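Local coordinates for GTP-binding protein (Sulfolobus solfataricus P2, PDB 2QTF) that hydrolyses GTP, with magnesium as cofactor, and associates with the 50S ribosomal subunit, possibly acting in protein synthesis or ribosome biogenesis, at residues A[8-13]-A[30-35]; A[85-90]-A[239-244]; A[98-103]-A[252-257]; A[114-119]-A[144-149]; A[260-265]-A[294-299]. All coordinates share one frame; numbering follows the deposited sequence.

How the contacts relate
Contact 1 comes first along the chain and closes the loop ends of strands 2-7 and 25-31 in the N-terminal parallel sheet. Contacts 2 and 3, their centres about 18 Å apart, alternate their segments along the chain and tie successive helices, 86-97 and 101-121, to residues flanking helix 245-253 of the G domain. Contact 4, nested inside both, pairs helix 101-121 with helix 145-164; its Tyr114 reaches contact 2 through Asp85 and Ile87. Contact 5 lies in the G-domain sheet, with its centre about 42 Å from that of contact 4. Contacts 2 and 3 thus bridge the N-terminal part and the G domain, whereas contacts 1, 4 and 5 each hold one part together.

Contact 1: A[8-13]-A[30-35]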
# COMPACT_ATOMS: atom_id res chain seq x y z
N VAL A 8 1.60 -5.42 -17.22
CA VAL A 8 1.97 -6.31 -16.11
C VAL A 8 1.93 -7.79 -16.56
O VAL A 8 1.05 -8.14 -17.34
CB VAL A 8 0.99 -6.08 -14.86
CG1 VAL A 8 -0.45 -6.41 -15.20
CG2 VAL A 8 1.40 -6.85 -13.61
N SER A 9 2.80 -8.64 -16.03
CA SER A 9 2.74 -10.11 -16.35
C SER A 9 1.50 -10.72 -15.67
O SER A 9 0.95 -10.17 -14.66
CB SER A 9 3.98 -10.75 -15.76
OG SER A 9 3.83 -10.78 -14.32
N LYS A 10 1.03 -11.90 -16.12
CA LYS A 10 -0.16 -12.46 -15.50
C LYS A 10 0.13 -12.87 -14.09
O LYS A 10 -0.76 -12.86 -13.27
CB LYS A 10 -0.79 -13.61 -16.34
CG LYS A 10 -1.72 -13.03 -17.45
CD LYS A 10 -3.16 -12.97 -16.90
CE LYS A 10 -4.05 -12.05 -17.66
NZ LYS A 10 -5.33 -11.90 -16.95
N GLU A 11 1.39 -13.18 -13.82
CA GLU A 11 1.84 -13.62 -12.56
C GLU A 11 1.60 -12.49 -11.53
O GLU A 11 1.11 -12.74 -10.40
CB GLU A 11 3.34 -13.94 -12.69
CG GLU A 11 4.08 -13.88 -11.35
CD GLU A 11 5.47 -14.53 -11.30
OE1 GLU A 11 6.39 -14.25 -12.14
OE2 GLU A 11 5.63 -15.31 -10.31
N PHE A 12 1.90 -11.24 -11.93
CA PHE A 12 1.77 -10.08 -11.02
C PHE A 12 0.52 -9.30 -11.13
O PHE A 12 0.32 -8.34 -10.36
CB PHE A 12 2.97 -9.16 -11.12
CG PHE A 12 4.25 -9.84 -10.72
CD1 PHE A 12 4.25 -10.72 -9.64
CD2 PHE A 12 5.43 -9.61 -11.40
CE1 PHE A 12 5.44 -11.38 -9.26
CE2 PHE A 12 6.60 -10.28 -11.05
CZ PHE A 12 6.61 -11.16 -9.98
N GLU A 13 -0.33 -9.66 -12.09
CA GLU A 13 -1.45 -8.80 -12.41
C GLU A 13 -2.38 -8.42 -11.24
O GLU A 13 -2.81 -7.27 -11.06
CB GLU A 13 -2.29 -9.42 -13.53
CG GLU A 13 -3.47 -8.60 -13.88
CD GLU A 13 -4.30 -9.19 -15.06
OE1 GLU A 13 -3.61 -9.56 -16.06
OE2 GLU A 13 -5.59 -9.22 -14.97
N ILE A 30 -5.36 -3.08 -19.45
CA ILE A 30 -4.35 -3.93 -18.91
C ILE A 30 -3.74 -4.72 -20.06
O ILE A 30 -4.47 -5.33 -20.87
CB ILE A 30 -4.89 -4.95 -17.88
CG1 ILE A 30 -5.67 -4.24 -16.78
CG2 ILE A 30 -3.80 -5.80 -17.28
CD1 ILE A 30 -6.42 -5.18 -15.78
N TYR A 31 -2.43 -4.80 -20.10
CA TYR A 31 -1.78 -5.52 -21.19
C TYR A 31 -0.73 -6.33 -20.55
O TYR A 31 -0.21 -5.88 -19.50
CB TYR A 31 -1.14 -4.53 -22.12
CG TYR A 31 -2.09 -3.55 -22.73
CD1 TYR A 31 -2.83 -3.86 -23.89
CD2 TYR A 31 -2.23 -2.26 -22.20
CE1 TYR A 31 -3.73 -2.92 -24.45
CE2 TYR A 31 -3.09 -1.33 -22.75
CZ TYR A 31 -3.85 -1.69 -23.90
OH TYR A 31 -4.66 -0.75 -24.49
N LYS A 32 -0.36 -7.50 -21.13
CA LYS A 32 0.81 -8.21 -20.66
C LYS A 32 2.10 -7.38 -20.90
O LYS A 32 2.07 -6.48 -21.69
CB LYS A 32 0.90 -9.61 -21.39
CG LYS A 32 -0.21 -10.52 -20.92
CD LYS A 32 -0.09 -11.91 -21.53
CE LYS A 32 -1.31 -12.75 -21.19
NZ LYS A 32 -0.78 -14.05 -20.60
N LEU A 33 3.24 -7.71 -20.27
CA LEU A 33 4.49 -7.08 -20.67
C LEU A 33 4.84 -7.47 -22.11
O LEU A 33 4.45 -8.56 -22.60
CB LEU A 33 5.67 -7.43 -19.74
CG LEU A 33 5.51 -7.11 -18.23
CD1 LEU A 33 6.68 -7.73 -17.47
CD2 LEU A 33 5.45 -5.59 -18.08
N PRO A 34 5.55 -6.59 -22.82
CA PRO A 34 5.82 -6.99 -24.19
C PRO A 34 6.73 -8.20 -24.23
O PRO A 34 7.67 -8.27 -23.44
CB PRO A 34 6.52 -5.76 -24.80
CG PRO A 34 7.03 -4.99 -23.63
CD PRO A 34 6.05 -5.25 -22.51
N LYS A 35 6.46 -9.15 -25.14
CA LYS A 35 7.37 -10.32 -25.34
C LYS A 35 8.81 -9.85 -25.63
O LYS A 35 9.78 -10.18 -24.91
CB LYS A 35 6.89 -11.22 -26.50
CG LYS A 35 5.74 -12.20 -26.16
CD LYS A 35 4.47 -11.88 -26.99
CE LYS A 35 3.24 -12.62 -26.46
NZ LYS A 35 2.36 -12.99 -27.65
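With CG anti to its own carbonyl carbon (chi1 -56°), Leu33 brings its branched end back to residues 8-13. Val8 instead holds CG1 in the crowded position between backbone N and carbonyl carbon (chi1 62°), which lays that methyl alongside Ile30. Val8 CG1 and Ile30 CG2 meet at 4.0 Å, the two side chains pointing the same way. The backbone supplies the hydrogen bond between the segments: Val8 N donates to Tyr31 O over 2.9 Å, nearly along the C=O axis. Beside it, Lys32 CA makes a CA-H...O contact of 3.3 Å with Val8 O. Leu33 rests on main chain, with CG 3.8 Å from Ser9 N and CD2 3.9 Å from Val8 N. An alanine here would lose CG and both methyls, and would probably loosen the apolar cover over the Val8-Ser9 peptide. Lys32 crosses Lys10 at about a right angle, its NZ 3.4 Å from Lys10 CG, while Lys10 NZ turns to a salt bridge with Glu13 OE1 at 3.0 Å. Ser9 OG accepts from Phe12 N in an ST motif on the way into helix 13-22. That helix sets Ala16 against Val8 and Ile17 against Ile30; on the neighbouring strand 2-7, Leu6 bonds to the Tyr31 backbone and Phe7 stacks on its ring, so the contact continues the pairing of strands 2-7 and 25-31 past the end of the former.

Contact 2: A[85-90]-A[239-244]; sequences DKILLL and GIPPQI
Ile87, in the first turn of helix 86-97, can be traced outward from CB, which splits into two branches that meet different partners. Ile87 CG2, anti to the backbone N, lies 3.9 Å from Ile244 CG2. Ile87 CG1 runs against the ring of Pro241, 4.1 Å from Pro241 CG, the two side chains sliding past each other in opposite directions. At the tip, Ile87 CD1 comes up against the amide end of Gln243, 3.1 Å from Gln243 NE2, and Tyr114 of helix 101-121 packs on the same methyl. One turn on, Leu90 CB is pressed to 3.3 Å from Ile244 CD1 and Leu90 CD1 to 3.5 Å from Pro241 CD, both tighter than ordinary van der Waals contact. Lys86, fully extended, passes Pro241 CG with its CE and donates from NZ to Gly239 O at 3.3 Å, in the carbonyl plane. An alanine here would remove the ammonium that donates to Gly239 O, and would probably loosen the hold on this end of the loop. Residues 239-244 follow the predicted GTP-binding residues 232-235 of the G domain; the close interface is consistent with apolar packing, with one long polar tie at the margin, holding this loop to the N-terminal part.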
# COMPACT_ATOMS: atom_id res chain seq x y z
N ASP A 85 7.01 3.52 -13.34
CA ASP A 85 7.38 2.11 -13.35
C ASP A 85 7.10 1.54 -11.92
O ASP A 85 6.43 2.18 -11.08
CB ASP A 85 8.83 1.90 -13.84
CG ASP A 85 9.90 2.29 -12.81
OD1 ASP A 85 9.54 2.99 -11.81
OD2 ASP A 85 11.09 1.94 -13.05
N LYS A 86 7.64 0.35 -11.63
CA LYS A 86 7.23 -0.29 -10.37
C LYS A 86 7.75 0.48 -9.14
O LYS A 86 7.04 0.58 -8.14
CB LYS A 86 7.84 -1.70 -10.25
CG LYS A 86 7.47 -2.35 -8.90
CD LYS A 86 8.01 -3.83 -8.94
CE LYS A 86 7.86 -4.48 -7.57
NZ LYS A 86 8.90 -5.63 -7.30
N ILE A 87 8.94 1.01 -9.27
CA ILE A 87 9.55 1.85 -8.21
C ILE A 87 8.75 3.13 -7.99
O ILE A 87 8.43 3.43 -6.89
CB ILE A 87 11.06 2.10 -8.44
CG1 ILE A 87 11.76 0.72 -8.33
CG2 ILE A 87 11.62 3.20 -7.54
CD1 ILE A 87 13.07 0.73 -7.93
N LEU A 88 8.52 3.89 -9.03
CA LEU A 88 7.79 5.15 -8.90
C LEU A 88 6.33 4.89 -8.45
O LEU A 88 5.77 5.70 -7.69
CB LEU A 88 7.84 5.92 -10.24
CG LEU A 88 9.23 6.53 -10.63
CD1 LEU A 88 9.03 7.40 -11.92
CD2 LEU A 88 9.83 7.31 -9.48
N LEU A 89 5.73 3.78 -8.85
CA LEU A 89 4.38 3.46 -8.40
C LEU A 89 4.37 3.25 -6.89
O LEU A 89 3.46 3.71 -6.15
CB LEU A 89 3.80 2.20 -9.15
CG LEU A 89 2.47 1.59 -8.57
CD1 LEU A 89 1.34 2.53 -8.84
CD2 LEU A 89 2.07 0.13 -9.08
N LEU A 90 5.30 2.45 -6.39
CA LEU A 90 5.25 2.17 -4.91
C LEU A 90 5.60 3.46 -4.18
O LEU A 90 5.05 3.69 -3.09
CB LEU A 90 6.30 1.08 -4.49
CG LEU A 90 5.99 -0.28 -5.10
CD1 LEU A 90 7.11 -1.39 -4.95
CD2 LEU A 90 4.68 -0.81 -4.66
N GLY A 239 7.90 -8.15 -1.80
CA GLY A 239 8.87 -7.86 -2.90
C GLY A 239 9.29 -6.39 -2.98
O GLY A 239 9.40 -5.83 -4.09
N ILE A 240 9.55 -5.75 -1.86
CA ILE A 240 9.84 -4.27 -1.99
C ILE A 240 11.26 -4.11 -2.61
O ILE A 240 12.21 -4.70 -2.09
CB ILE A 240 9.82 -3.65 -0.65
CG1 ILE A 240 8.39 -3.82 -0.10
CG2 ILE A 240 10.09 -2.08 -0.74
CD1 ILE A 240 8.29 -3.50 1.40
N PRO A 241 11.36 -3.40 -3.73
CA PRO A 241 12.67 -3.11 -4.28
C PRO A 241 13.57 -2.46 -3.24
O PRO A 241 13.16 -1.56 -2.53
CB PRO A 241 12.37 -2.05 -5.34
CG PRO A 241 10.92 -2.33 -5.79
CD PRO A 241 10.26 -2.77 -4.52
N PRO A 242 14.86 -2.88 -3.19
CA PRO A 242 15.79 -2.42 -2.15
C PRO A 242 15.95 -0.94 -2.07
O PRO A 242 16.19 -0.43 -1.03
CB PRO A 242 17.17 -3.05 -2.60
CG PRO A 242 16.99 -3.40 -4.01
CD PRO A 242 15.50 -3.78 -4.18
N GLN A 243 15.89 -0.23 -3.20
CA GLN A 243 16.04 1.26 -3.28
C GLN A 243 15.01 1.98 -2.40
O GLN A 243 15.26 3.15 -2.02
CB GLN A 243 15.64 1.84 -4.72
CG GLN A 243 16.47 1.48 -5.90
CD GLN A 243 16.05 0.18 -6.60
OE1 GLN A 243 15.70 -0.88 -5.97
NE2 GLN A 243 16.16 0.20 -7.92
N ILE A 244 13.84 1.35 -2.19
CA ILE A 244 12.74 2.09 -1.49
C ILE A 244 12.39 1.49 -0.14
O ILE A 244 11.38 1.80 0.44
CB ILE A 244 11.45 2.29 -2.40
CG1 ILE A 244 10.81 0.95 -2.78
CG2 ILE A 244 11.91 3.02 -3.68
CD1 ILE A 244 9.50 1.08 -3.62

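Contact 3: A[98-103]-A[252-257]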
# COMPACT_ATOMS: atom_id res chain seq x y z
N ALA A 98 1.76 8.64 3.64
CA ALA A 98 2.68 9.15 4.65
C ALA A 98 2.14 10.49 5.20
O ALA A 98 1.78 11.35 4.44
CB ALA A 98 4.08 9.38 4.00
N GLY A 99 2.09 10.66 6.48
CA GLY A 99 1.74 11.97 7.04
C GLY A 99 2.89 12.57 7.86
O GLY A 99 2.80 13.75 8.25
N SER A 100 3.96 11.83 8.06
CA SER A 100 5.07 12.35 8.85
C SER A 100 6.12 13.06 8.00
O SER A 100 6.32 12.75 6.78
CB SER A 100 5.76 11.27 9.65
OG SER A 100 6.61 10.38 8.88
N LYS A 101 6.88 13.97 8.63
CA LYS A 101 7.93 14.69 7.87
C LYS A 101 9.06 13.78 7.46
O LYS A 101 9.57 13.89 6.35
CB LYS A 101 8.49 15.88 8.70
CG LYS A 101 9.57 16.67 7.94
CD LYS A 101 10.04 18.00 8.68
CE LYS A 101 11.28 18.61 7.92
NZ LYS A 101 10.99 18.68 6.39
N GLU A 102 9.46 12.87 8.36
CA GLU A 102 10.56 11.93 8.09
C GLU A 102 10.22 11.01 6.89
O GLU A 102 11.07 10.80 6.07
CB GLU A 102 10.85 11.10 9.39
CG GLU A 102 11.99 10.02 9.26
CD GLU A 102 12.14 9.19 10.60
OE1 GLU A 102 11.46 9.49 11.59
OE2 GLU A 102 12.86 8.17 10.66
N ALA A 103 8.97 10.54 6.78
CA ALA A 103 8.61 9.64 5.69
C ALA A 103 8.58 10.48 4.41
O ALA A 103 9.09 10.06 3.36
CB ALA A 103 7.23 9.04 5.95
N LEU A 252 5.52 3.04 6.95
CA LEU A 252 4.76 2.05 7.66
C LEU A 252 4.89 2.28 9.17
O LEU A 252 3.89 2.09 9.94
CB LEU A 252 5.29 0.60 7.28
CG LEU A 252 4.60 -0.57 8.05
CD1 LEU A 252 3.04 -0.68 7.76
CD2 LEU A 252 5.37 -1.92 7.77
N SER A 253 6.09 2.69 9.64
CA SER A 253 6.27 2.96 11.10
C SER A 253 5.35 4.00 11.70
O SER A 253 5.21 4.09 12.96
CB SER A 253 7.76 3.36 11.37
OG SER A 253 8.53 2.17 11.12
N GLU A 254 4.72 4.84 10.86
CA GLU A 254 3.67 5.74 11.34
C GLU A 254 2.49 4.95 11.97
O GLU A 254 1.61 5.55 12.63
CB GLU A 254 3.10 6.62 10.28
CG GLU A 254 4.19 7.58 9.61
CD GLU A 254 3.65 8.43 8.49
OE1 GLU A 254 2.40 8.53 8.30
OE2 GLU A 254 4.50 9.11 7.82
N ALA A 255 2.43 3.66 11.77
CA ALA A 255 1.30 2.91 12.35
C ALA A 255 1.39 2.98 13.88
O ALA A 255 0.43 2.80 14.57
CB ALA A 255 1.37 1.49 11.94
N LYS A 256 2.59 3.22 14.42
CA LYS A 256 2.66 3.29 15.87
C LYS A 256 2.02 4.57 16.45
O LYS A 256 1.86 4.73 17.66
CB LYS A 256 4.11 2.99 16.32
CG LYS A 256 5.05 4.07 16.01
CD LYS A 256 6.47 3.59 16.47
CE LYS A 256 7.29 3.08 15.34
NZ LYS A 256 8.75 3.41 15.55
N TYR A 257 1.53 5.47 15.61
CA TYR A 257 0.84 6.66 16.13
C TYR A 257 -0.65 6.39 16.54
O TYR A 257 -1.30 7.23 17.20
CB TYR A 257 0.71 7.75 15.04
CG TYR A 257 2.01 8.36 14.51
CD1 TYR A 257 3.19 8.22 15.21
CD2 TYR A 257 2.03 9.04 13.29
CE1 TYR A 257 4.39 8.78 14.70
CE2 TYR A 257 3.19 9.62 12.77
CZ TYR A 257 4.37 9.49 13.47
OH TYR A 257 5.53 10.08 12.97
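Two flat groups carry this contact, the Tyr257 ring and the Glu254 carboxylate, set against the N-cap of helix 101-121. One face of the Tyr257 ring is covered by Glu254 CA, 4.1 Å above its plane and over its centre; at the ring's edge, Ser100 CB lies 3.5 Å from Tyr257 OH. The carboxylate is reached differently at each oxygen. OE1 of Glu254 uses its syn lone pair to accept from Gly99 N at 2.8 Å, a nearly straight bond (171°). Glu254 OE2 takes two bonds, both from above the carboxylate plane: Ser100 N at 2.8 Å and Ser100 OG at 2.7 Å. An extended chain beyond CG (chi2 177°) carries the group across from the 3-10 turn that follows helix 245-253. Ser100 is the N-cap residue, its OG also accepting from Ala103 N at 3.2 Å, so the hydroxyl accepts from the first turn of the helix while donating to the carboxylate. Three donors, with a helix N-terminus beside them, would probably stabilise the charged form of Glu254. The grip joins the G domain to the turn between helices 86-97 and 101-121; in the first turn of the latter helix, Ala103 CB stands 3.3 Å from Glu254 OE2.

Contact 4: A[114-119]-A[144-149]; sequences YELPII and STIKFY
Glu115 OE1 is the best-held polar side-chain atom here, gripped by one salt bridge, to Arg75 NH2 of helix 68-78; residues 144-149 add no hydrogen bond to it or to anything else on the facing segment. The contact is an antiparallel helix pair, helices 101-121 and 145-164, whose short segments run at 171° with axes 10.0 Å apart. Its substance is apolar. Ile119 sends CG1 beside its own backbone N and stretches on, so that CD1 lands over one face of the Tyr149 ring. The methyl sits 3.5 Å from the Tyr149 ring centroid and 14° off the ring normal, a well-centred CH-pi contact. The other branch goes to Ile146, one turn earlier on the partner helix: Ile119 CG2 approaches Ile146 CG1 to 3.6 Å as the two side chains slide past each other in opposite directions. Ile146, bent at chi2 (-83°), turns its tip back toward helix 101-121, where Ile146 CD1 meets Leu116 CD2 at 3.8 Å. The same Leu116 methyl touches Tyr149 CB, also at 3.8 Å. Short of the carboxylate, Glu115 CG passes Tyr149 CE2 at 3.9 Å. Ile119 is therefore enclosed on two sides, by Ile146 at one branch and the aromatic face at the other. Pro117, on the side turned from the partner, marks a kink, since its nitrogen has no hydrogen to give to the preceding turn. Toward the start of the second helix, Thr145 CG2 completes the pairing, 4.1 Å from Ile119 CD1.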
# COMPACT_ATOMS: atom_id res chain seq x y z
N TYR A 114 16.36 8.12 -7.73
CA TYR A 114 15.91 7.40 -8.93
C TYR A 114 16.02 8.20 -10.21
O TYR A 114 16.17 7.64 -11.32
CB TYR A 114 14.45 6.91 -8.74
CG TYR A 114 14.09 5.64 -9.50
CD1 TYR A 114 14.79 4.45 -9.29
CD2 TYR A 114 13.11 5.66 -10.47
CE1 TYR A 114 14.48 3.31 -10.01
CE2 TYR A 114 12.77 4.56 -11.16
CZ TYR A 114 13.52 3.38 -10.93
OH TYR A 114 13.14 2.23 -11.56
N GLU A 115 15.90 9.52 -10.10
CA GLU A 115 16.00 10.36 -11.27
C GLU A 115 17.46 10.54 -11.69
O GLU A 115 17.69 10.87 -12.81
CB GLU A 115 15.58 11.82 -10.95
CG GLU A 115 14.38 12.45 -11.47
CD GLU A 115 13.76 11.86 -12.74
OE1 GLU A 115 12.87 11.09 -12.49
OE2 GLU A 115 14.03 12.25 -13.90
N LEU A 116 18.43 10.43 -10.79
CA LEU A 116 19.84 10.69 -11.22
C LEU A 116 20.34 9.90 -12.47
O LEU A 116 20.95 10.51 -13.33
CB LEU A 116 20.82 10.37 -10.08
CG LEU A 116 21.08 11.47 -9.04
CD1 LEU A 116 22.20 11.02 -8.04
CD2 LEU A 116 21.51 12.80 -9.78
N PRO A 117 20.13 8.57 -12.52
CA PRO A 117 20.53 7.76 -13.72
C PRO A 117 19.78 8.20 -14.95
O PRO A 117 20.32 8.17 -16.06
CB PRO A 117 20.15 6.34 -13.34
CG PRO A 117 19.88 6.36 -11.84
CD PRO A 117 19.49 7.73 -11.49
N ILE A 118 18.55 8.72 -14.79
CA ILE A 118 17.85 9.30 -15.94
C ILE A 118 18.51 10.62 -16.45
O ILE A 118 18.75 10.81 -17.67
CB ILE A 118 16.32 9.56 -15.63
CG1 ILE A 118 15.71 8.25 -15.11
CG2 ILE A 118 15.66 10.05 -16.88
CD1 ILE A 118 14.28 8.38 -14.59
N ILE A 119 18.80 11.53 -15.55
CA ILE A 119 19.44 12.77 -15.94
C ILE A 119 20.83 12.49 -16.61
O ILE A 119 21.19 13.10 -17.62
CB ILE A 119 19.71 13.64 -14.71
CG1 ILE A 119 18.38 14.09 -14.02
CG2 ILE A 119 20.51 14.89 -15.12
CD1 ILE A 119 18.64 14.63 -12.58
N SER A 144 25.05 20.40 -14.67
CA SER A 144 24.28 21.45 -13.94
C SER A 144 23.05 20.85 -13.18
O SER A 144 22.86 21.04 -11.95
CB SER A 144 23.83 22.53 -14.91
OG SER A 144 23.20 23.68 -14.26
N THR A 145 22.21 20.13 -13.94
CA THR A 145 21.00 19.50 -13.40
C THR A 145 21.44 18.38 -12.50
O THR A 145 20.94 18.23 -11.41
CB THR A 145 20.08 19.01 -14.49
OG1 THR A 145 19.71 20.13 -15.29
CG2 THR A 145 18.74 18.48 -13.86
N ILE A 146 22.48 17.65 -12.90
CA ILE A 146 23.05 16.65 -12.01
C ILE A 146 23.51 17.21 -10.68
O ILE A 146 23.21 16.61 -9.65
CB ILE A 146 24.26 15.91 -12.62
CG1 ILE A 146 23.76 14.98 -13.68
CG2 ILE A 146 24.84 15.03 -11.59
CD1 ILE A 146 23.27 13.65 -13.05
N LYS A 147 24.22 18.36 -10.69
CA LYS A 147 24.70 18.86 -9.43
C LYS A 147 23.52 19.34 -8.57
O LYS A 147 23.54 19.24 -7.36
CB LYS A 147 25.83 19.96 -9.61
CG LYS A 147 27.06 19.42 -10.36
CD LYS A 147 28.05 20.54 -10.81
CE LYS A 147 29.17 20.83 -9.75
NZ LYS A 147 30.40 19.90 -9.76
N PHE A 148 22.53 19.94 -9.20
CA PHE A 148 21.37 20.45 -8.49
C PHE A 148 20.68 19.32 -7.69
O PHE A 148 20.34 19.50 -6.51
CB PHE A 148 20.42 21.08 -9.50
CG PHE A 148 19.13 21.62 -8.89
CD1 PHE A 148 19.12 22.77 -8.13
CD2 PHE A 148 17.89 20.96 -9.14
CE1 PHE A 148 17.90 23.26 -7.61
CE2 PHE A 148 16.68 21.44 -8.60
CZ PHE A 148 16.70 22.57 -7.83
N TYR A 149 20.45 18.19 -8.35
CA TYR A 149 19.82 17.02 -7.68
C TYR A 149 20.69 16.47 -6.54
O TYR A 149 20.19 16.20 -5.45
CB TYR A 149 19.53 15.90 -8.72
CG TYR A 149 18.18 16.16 -9.48
CD1 TYR A 149 18.05 17.24 -10.38
CD2 TYR A 149 17.06 15.38 -9.23
CE1 TYR A 149 16.82 17.50 -11.07
CE2 TYR A 149 15.82 15.66 -9.88
CZ TYR A 149 15.72 16.70 -10.80
OH TYR A 149 14.46 16.93 -11.45

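Contact 5: A[260-265]-A[294-299]; sequences ALILVI and PILVTL
Ile265, Thr298 and Leu263 give up the most surface where parallel strands 260-266 and 295-300 run together in the sheet of the P-loop GTPase domain. Thr298 is bonded through its backbone on both sides: its N donates to Leu263 O at 2.7 Å, in the carbonyl plane, and its O accepts from Ile265 N at 3.0 Å, with this donor above the plane of the Thr298 carbonyl. Its side chain holds OG1 in the crowded position between backbone N and carbonyl carbon (chi1 63°), which sets Thr298 CG2 3.7 Å from Ile262 CG2. Thr298 OG1 faces Val264 CG2 at 3.9 Å and is buried without a hydrogen-bond partner in the model. On the other face, Leu263 CB packs on Ile295 CG2 at 3.9 Å. Ile265 crosses obliquely to Val297, CG1 to CG1 at 3.9 Å, while its CB meets Leu299 CD1 at 4.0 Å. Helix 271-288, the crossover of this beta-alpha-beta unit, lies over Leu263 and Ile265; Val264, facing the other way, touches Ser190 and Lys192 of the inferred GTP-binding loop. Five backbone bonds between largely apolar faces are consistent with a firm base for that loop, though the Thr298 hydroxyl is probably an energetic cost.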
# COMPACT_ATOMS: atom_id res chain seq x y z
N ALA A 260 -4.82 1.88 18.43
CA ALA A 260 -5.01 0.42 18.19
C ALA A 260 -4.94 0.12 16.70
O ALA A 260 -4.96 1.07 15.93
CB ALA A 260 -6.45 -0.05 18.73
N LEU A 261 -4.96 -1.15 16.31
CA LEU A 261 -4.89 -1.49 14.86
C LEU A 261 -5.89 -2.56 14.58
O LEU A 261 -6.23 -3.43 15.47
CB LEU A 261 -3.50 -2.10 14.53
CG LEU A 261 -2.26 -1.24 14.74
CD1 LEU A 261 -0.94 -2.08 14.50
CD2 LEU A 261 -2.29 0.07 13.99
N ILE A 262 -6.33 -2.54 13.35
CA ILE A 262 -7.10 -3.65 12.80
C ILE A 262 -6.18 -4.30 11.80
O ILE A 262 -5.79 -3.63 10.86
CB ILE A 262 -8.37 -3.16 12.05
CG1 ILE A 262 -9.35 -2.47 13.09
CG2 ILE A 262 -9.00 -4.29 11.13
CD1 ILE A 262 -10.60 -1.67 12.43
N LEU A 263 -5.90 -5.61 11.98
CA LEU A 263 -5.09 -6.39 11.06
C LEU A 263 -5.95 -7.24 10.20
O LEU A 263 -6.73 -8.10 10.66
CB LEU A 263 -4.10 -7.32 11.79
CG LEU A 263 -3.28 -8.28 10.93
CD1 LEU A 263 -2.24 -7.52 10.07
CD2 LEU A 263 -2.48 -9.25 11.94
N VAL A 264 -5.83 -6.98 8.93
CA VAL A 264 -6.71 -7.59 7.94
C VAL A 264 -5.99 -8.77 7.31
O VAL A 264 -4.81 -8.64 6.89
CB VAL A 264 -7.20 -6.60 6.83
CG1 VAL A 264 -8.29 -7.19 5.98
CG2 VAL A 264 -7.73 -5.23 7.39
N ILE A 265 -6.66 -9.91 7.23
CA ILE A 265 -6.02 -11.22 6.75
C ILE A 265 -6.92 -11.83 5.73
O ILE A 265 -8.15 -11.96 5.99
CB ILE A 265 -5.80 -12.24 7.91
CG1 ILE A 265 -4.99 -11.56 9.03
CG2 ILE A 265 -5.01 -13.49 7.38
CD1 ILE A 265 -3.41 -11.26 8.61
N PRO A 294 -3.68 -2.58 21.39
CA PRO A 294 -4.63 -3.63 21.06
C PRO A 294 -4.76 -3.88 19.57
O PRO A 294 -4.82 -2.90 18.79
CB PRO A 294 -5.97 -3.10 21.62
CG PRO A 294 -5.57 -1.99 22.63
CD PRO A 294 -4.28 -1.42 22.10
N ILE A 295 -4.83 -5.16 19.16
CA ILE A 295 -5.01 -5.46 17.72
C ILE A 295 -6.26 -6.29 17.50
O ILE A 295 -6.42 -7.36 18.14
CB ILE A 295 -3.75 -6.21 17.15
CG1 ILE A 295 -2.52 -5.22 17.19
CG2 ILE A 295 -4.04 -6.64 15.66
CD1 ILE A 295 -1.24 -5.86 16.49
N LEU A 296 -7.20 -5.80 16.68
CA LEU A 296 -8.37 -6.55 16.31
C LEU A 296 -8.04 -7.20 14.98
O LEU A 296 -7.80 -6.50 13.99
CB LEU A 296 -9.53 -5.56 16.08
CG LEU A 296 -10.86 -6.13 15.51
CD1 LEU A 296 -11.43 -7.31 16.34
CD2 LEU A 296 -12.01 -4.97 15.38
N VAL A 297 -8.09 -8.51 14.88
CA VAL A 297 -7.71 -9.18 13.65
C VAL A 297 -8.99 -9.45 12.92
O VAL A 297 -9.96 -10.01 13.50
CB VAL A 297 -6.91 -10.57 13.88
CG1 VAL A 297 -6.59 -11.19 12.52
CG2 VAL A 297 -5.67 -10.36 14.79
N THR A 298 -9.06 -9.05 11.63
CA THR A 298 -10.25 -9.37 10.90
C THR A 298 -9.88 -10.33 9.76
O THR A 298 -9.19 -9.95 8.82
CB THR A 298 -10.99 -8.13 10.32
OG1 THR A 298 -10.14 -7.47 9.39
CG2 THR A 298 -11.39 -7.14 11.41
N LEU A 299 -10.41 -11.53 9.85
CA LEU A 299 -10.31 -12.51 8.79
C LEU A 299 -11.34 -12.22 7.72
O LEU A 299 -12.54 -12.43 7.90
CB LEU A 299 -10.48 -13.93 9.44
CG LEU A 299 -10.24 -15.14 8.61
CD1 LEU A 299 -8.76 -14.96 7.94
CD2 LEU A 299 -10.36 -16.37 9.55